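Local coordinates for protein tetraacyldisaccharide 4'-kinase (Aquifex aeolicus, PDB 4EHX) that probably transfers the gamma-phosphate of ATP to the 4'-position of a tetraacyldisaccharide 1-phosphate, forming lipid IVA in lipid A biosynthesis, at residues R206-L211 against L294-K299. Sequence-based numbering, arbitrary orientation.
Sequences REFCCL and LNFKVK
A classic beta bulge, at Cys-209 and Cys-210 opposite Asn-295, interrupts this two-stranded antiparallel pairing, part of a long ribbon that runs between the two lobes of this P-loop kinase. Asn-295 O accepts from both bulge amides, at 2.8 Å from Cys-209 N and 3.2 Å from Cys-210 N; the first donor lies in the carbonyl plane, the second tilted from it. Asn-295 N returns a bond to Cys-210 O. Glu-207 and Lys-297 pair through two nearly straight N-H...O bonds. Phe-208 and Phe-296 form a non-hydrogen-bonded pair, and although their side chains diverge, the edge of Phe-208 meets the face of Phe-296, with ring centroids 5.7 Å apart and planes at 60°. A chi1 of 180° sets Phe-208 CG anti to the backbone N; from there the ring edge brings CD1 over one face of Phe-296, toward the rim. Phe-208 also stacks edge-to-face with Phe-221. A broad ring suits Phe-296 because it can receive that edge, lay CD2 and CE2 along the Phe-208 backbone (CD2 to Phe-208 N 3.4 Å) and still reach Val-244 of helix 237-248. An alanine in place of Phe-296 would probably deprive the Phe-208 edge of this ring face, leaving it the stack with Phe-221, and open a gap beside Val-244. Leu-294 CD2 extends the apolar patch, touching Phe-208 CE1 at 4.0 Å and Leu-211 CD2. Cys-210 SG sits 3.5 Å from Asn-295 ND2. Cys-209 packs CB and SG against Lys-297 CG, its short side chain fitting where CB is 3.3 Å from Asn-295 O. Arg-206 rests CG on Val-298 CG2. One carbonyl gripped by two amides thus absorbs the extra residue with both N-H groups bonded, while Arg-206 NH1 ties the strand to Ser-53 OG, next to the predicted ATP-binding residues.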
ATOM      1  N   ARG A 206       6.905  -0.133  12.205  1.00 26.33           N
ATOM      2  CA  ARG A 206       7.247  -1.282  11.381  1.00 26.82           C
ATOM      3  C   ARG A 206       8.609  -1.765  11.793  1.00 28.14           C
ATOM      4  O   ARG A 206       9.542  -0.978  11.912  1.00 32.32           O
ATOM      5  CB  ARG A 206       7.216  -0.935   9.885  1.00 32.61           C
ATOM      6  CG  ARG A 206       5.806  -0.855   9.330  1.00 33.19           C
ATOM      7  CD  ARG A 206       5.794  -0.830   7.814  1.00 37.45           C
ATOM      8  NE  ARG A 206       6.433   0.361   7.282  1.00 48.06           N
ATOM      9  CZ  ARG A 206       6.526   0.642   5.987  1.00 53.49           C
ATOM     10  NH1 ARG A 206       6.019  -0.187   5.086  1.00 54.80           N
ATOM     11  NH2 ARG A 206       7.129   1.754   5.593  1.00 63.74           N
ATOM     12  N   GLU A 207       8.713  -3.061  12.035  1.00 24.97           N
ATOM     13  CA  GLU A 207       9.932  -3.645  12.546  1.00 28.27           C
ATOM     14  C   GLU A 207      10.352  -4.849  11.699  1.00 35.75           C
ATOM     15  O   GLU A 207       9.512  -5.626  11.248  1.00 31.04           O
ATOM     16  CB  GLU A 207       9.744  -4.013  14.027  1.00 36.42           C
ATOM     17  CG  GLU A 207       9.485  -2.765  14.890  1.00 36.09           C
ATOM     18  CD  GLU A 207       9.091  -3.058  16.334  1.00 47.29           C
ATOM     19  OE1 GLU A 207       9.111  -4.235  16.761  1.00 41.20           O
ATOM     20  OE2 GLU A 207       8.759  -2.086  17.046  1.00 43.42           O
ATOM     21  N   PHE A 208      11.658  -4.985  11.485  1.00 30.14           N
ATOM     22  CA  PHE A 208      12.199  -6.034  10.624  1.00 34.09           C
ATOM     23  C   PHE A 208      11.878  -7.411  11.177  1.00 42.80           C
ATOM     24  O   PHE A 208      12.192  -7.716  12.324  1.00 36.85           O
ATOM     25  CB  PHE A 208      13.716  -5.876  10.474  1.00 38.35           C
ATOM     26  CG  PHE A 208      14.356  -6.932   9.604  1.00 40.54           C
ATOM     27  CD1 PHE A 208      13.922  -7.133   8.301  1.00 36.86           C
ATOM     28  CD2 PHE A 208      15.393  -7.716  10.086  1.00 52.36           C
ATOM     29  CE1 PHE A 208      14.506  -8.098   7.495  1.00 42.37           C
ATOM     30  CE2 PHE A 208      15.981  -8.680   9.284  1.00 53.35           C
ATOM     31  CZ  PHE A 208      15.539  -8.871   7.989  1.00 49.86           C
ATOM     32  N   CYS A 209      11.263  -8.247  10.347  1.00 36.02           N
ATOM     33  CA  CYS A 209      10.847  -9.582  10.756  1.00 42.22           C
ATOM     34  C   CYS A 209      11.756 -10.677  10.213  1.00 47.25           C
ATOM     35  O   CYS A 209      12.350 -11.454  10.969  1.00 44.43           O
ATOM     36  CB  CYS A 209       9.419  -9.846  10.274  1.00 42.43           C
ATOM     37  SG  CYS A 209       8.774 -11.453  10.808  1.00 61.40           S
ATOM     38  N   CYS A 210      11.861 -10.729   8.889  1.00 46.25           N
ATOM     39  CA  CYS A 210      12.483 -11.855   8.212  1.00 40.07           C
ATOM     40  C   CYS A 210      12.548 -11.528   6.731  1.00 38.66           C
ATOM     41  O   CYS A 210      12.326 -10.385   6.333  1.00 38.34           O
ATOM     42  CB  CYS A 210      11.588 -13.080   8.358  1.00 36.02           C
ATOM     43  SG  CYS A 210       9.924 -12.754   7.769  1.00 50.05           S
ATOM     44  N   LEU A 211      12.844 -12.537   5.916  1.00 36.99           N
ATOM     45  CA  LEU A 211      12.909 -12.351   4.470  1.00 29.99           C
ATOM     46  C   LEU A 211      11.689 -12.890   3.727  1.00 38.53           C
ATOM     47  O   LEU A 211      10.958 -13.744   4.236  1.00 39.26           O
ATOM     48  CB  LEU A 211      14.167 -13.050   3.942  1.00 36.35           C
ATOM     49  CG  LEU A 211      15.514 -12.657   4.536  1.00 35.40           C
ATOM     50  CD1 LEU A 211      16.630 -13.556   3.975  1.00 39.37           C
ATOM     51  CD2 LEU A 211      15.807 -11.181   4.269  1.00 38.28           C
ATOM     52  N   LEU A 294      13.285  -7.871   1.975  1.00 32.33           N
ATOM     53  CA  LEU A 294      13.148  -7.742   3.410  1.00 31.13           C
ATOM     54  C   LEU A 294      11.666  -7.765   3.784  1.00 29.50           C
ATOM     55  O   LEU A 294      10.813  -7.261   3.048  1.00 28.19           O
ATOM     56  CB  LEU A 294      13.796  -6.450   3.888  1.00 29.05           C
ATOM     57  CG  LEU A 294      15.244  -6.214   3.451  1.00 34.13           C
ATOM     58  CD1 LEU A 294      15.732  -4.848   3.927  1.00 36.98           C
ATOM     59  CD2 LEU A 294      16.147  -7.318   3.963  1.00 35.61           C
ATOM     60  N   ASN A 295      11.358  -8.361   4.927  1.00 32.63           N
ATOM     61  CA  ASN A 295       9.978  -8.420   5.386  1.00 35.52           C
ATOM     62  C   ASN A 295       9.842  -7.724   6.726  1.00 38.09           C
ATOM     63  O   ASN A 295      10.515  -8.075   7.697  1.00 32.33           O
ATOM     64  CB  ASN A 295       9.505  -9.874   5.478  1.00 38.90           C
ATOM     65  CG  ASN A 295       7.990  -9.995   5.561  1.00 46.73           C
ATOM     66  OD1 ASN A 295       7.260  -9.016   5.393  1.00 51.67           O
ATOM     67  ND2 ASN A 295       7.512 -11.205   5.797  1.00 43.80           N
ATOM     68  N   PHE A 296       8.984  -6.715   6.761  1.00 35.69           N
ATOM     69  CA  PHE A 296       8.690  -5.987   7.981  1.00 44.80           C
ATOM     70  C   PHE A 296       7.286  -6.333   8.460  1.00 48.91           C
ATOM     71  O   PHE A 296       6.434  -6.728   7.668  1.00 51.17           O
ATOM     72  CB  PHE A 296       8.821  -4.486   7.731  1.00 36.32           C
ATOM     73  CG  PHE A 296      10.231  -4.044   7.514  1.00 39.11           C
ATOM     74  CD1 PHE A 296      10.858  -4.260   6.300  1.00 48.59           C
ATOM     75  CD2 PHE A 296      10.941  -3.426   8.531  1.00 43.61           C
ATOM     76  CE1 PHE A 296      12.168  -3.859   6.104  1.00 46.95           C
ATOM     77  CE2 PHE A 296      12.244  -3.023   8.342  1.00 46.27           C
ATOM     78  CZ  PHE A 296      12.863  -3.245   7.124  1.00 46.02           C
ATOM     79  N   LYS A 297       7.055  -6.211   9.762  1.00 40.61           N
ATOM     80  CA  LYS A 297       5.735  -6.463  10.319  1.00 38.97           C
ATOM     81  C   LYS A 297       5.243  -5.184  10.965  1.00 38.06           C
ATOM     82  O   LYS A 297       6.046  -4.399  11.470  1.00 26.50           O
ATOM     83  CB  LYS A 297       5.780  -7.605  11.342  1.00 49.32           C
ATOM     84  CG  LYS A 297       5.976  -8.988  10.725  1.00 55.15           C
ATOM     85  CD  LYS A 297       4.820  -9.349   9.801  1.00 56.08           C
ATOM     86  CE  LYS A 297       5.088 -10.638   9.037  1.00 61.50           C
ATOM     87  NZ  LYS A 297       5.255 -11.810   9.933  1.00 60.50           N
ATOM     88  N   VAL A 298       3.931  -4.961  10.916  1.00 31.25           N
ATOM     89  CA  VAL A 298       3.333  -3.802  11.557  1.00 31.44           C
ATOM     90  C   VAL A 298       3.100  -4.112  13.021  1.00 27.64           C
ATOM     91  O   VAL A 298       2.606  -5.182  13.373  1.00 30.03           O
ATOM     92  CB  VAL A 298       1.971  -3.407  10.922  1.00 30.67           C
ATOM     93  CG1 VAL A 298       1.149  -2.561  11.900  1.00 25.31           C
ATOM     94  CG2 VAL A 298       2.181  -2.674   9.603  1.00 34.47           C
ATOM     95  N   LYS A 299       3.468  -3.172  13.875  1.00 31.71           N
ATOM     96  CA  LYS A 299       3.121  -3.252  15.277  1.00 30.01           C
ATOM     97  C   LYS A 299       2.267  -2.032  15.539  1.00 27.24           C
ATOM     98  O   LYS A 299       2.729  -0.904  15.361  1.00 27.98           O
ATOM     99  CB  LYS A 299       4.371  -3.186  16.145  1.00 26.31           C
ATOM    100  CG  LYS A 299       5.455  -4.186  15.747  1.00 31.66           C
ATOM    101  CD  LYS A 299       5.039  -5.595  16.096  1.00 29.04           C
ATOM    102  CE  LYS A 299       6.193  -6.587  15.850  1.00 32.40           C
ATOM    103  NZ  LYS A 299       5.775  -7.983  16.152  1.00 42.79           N
TER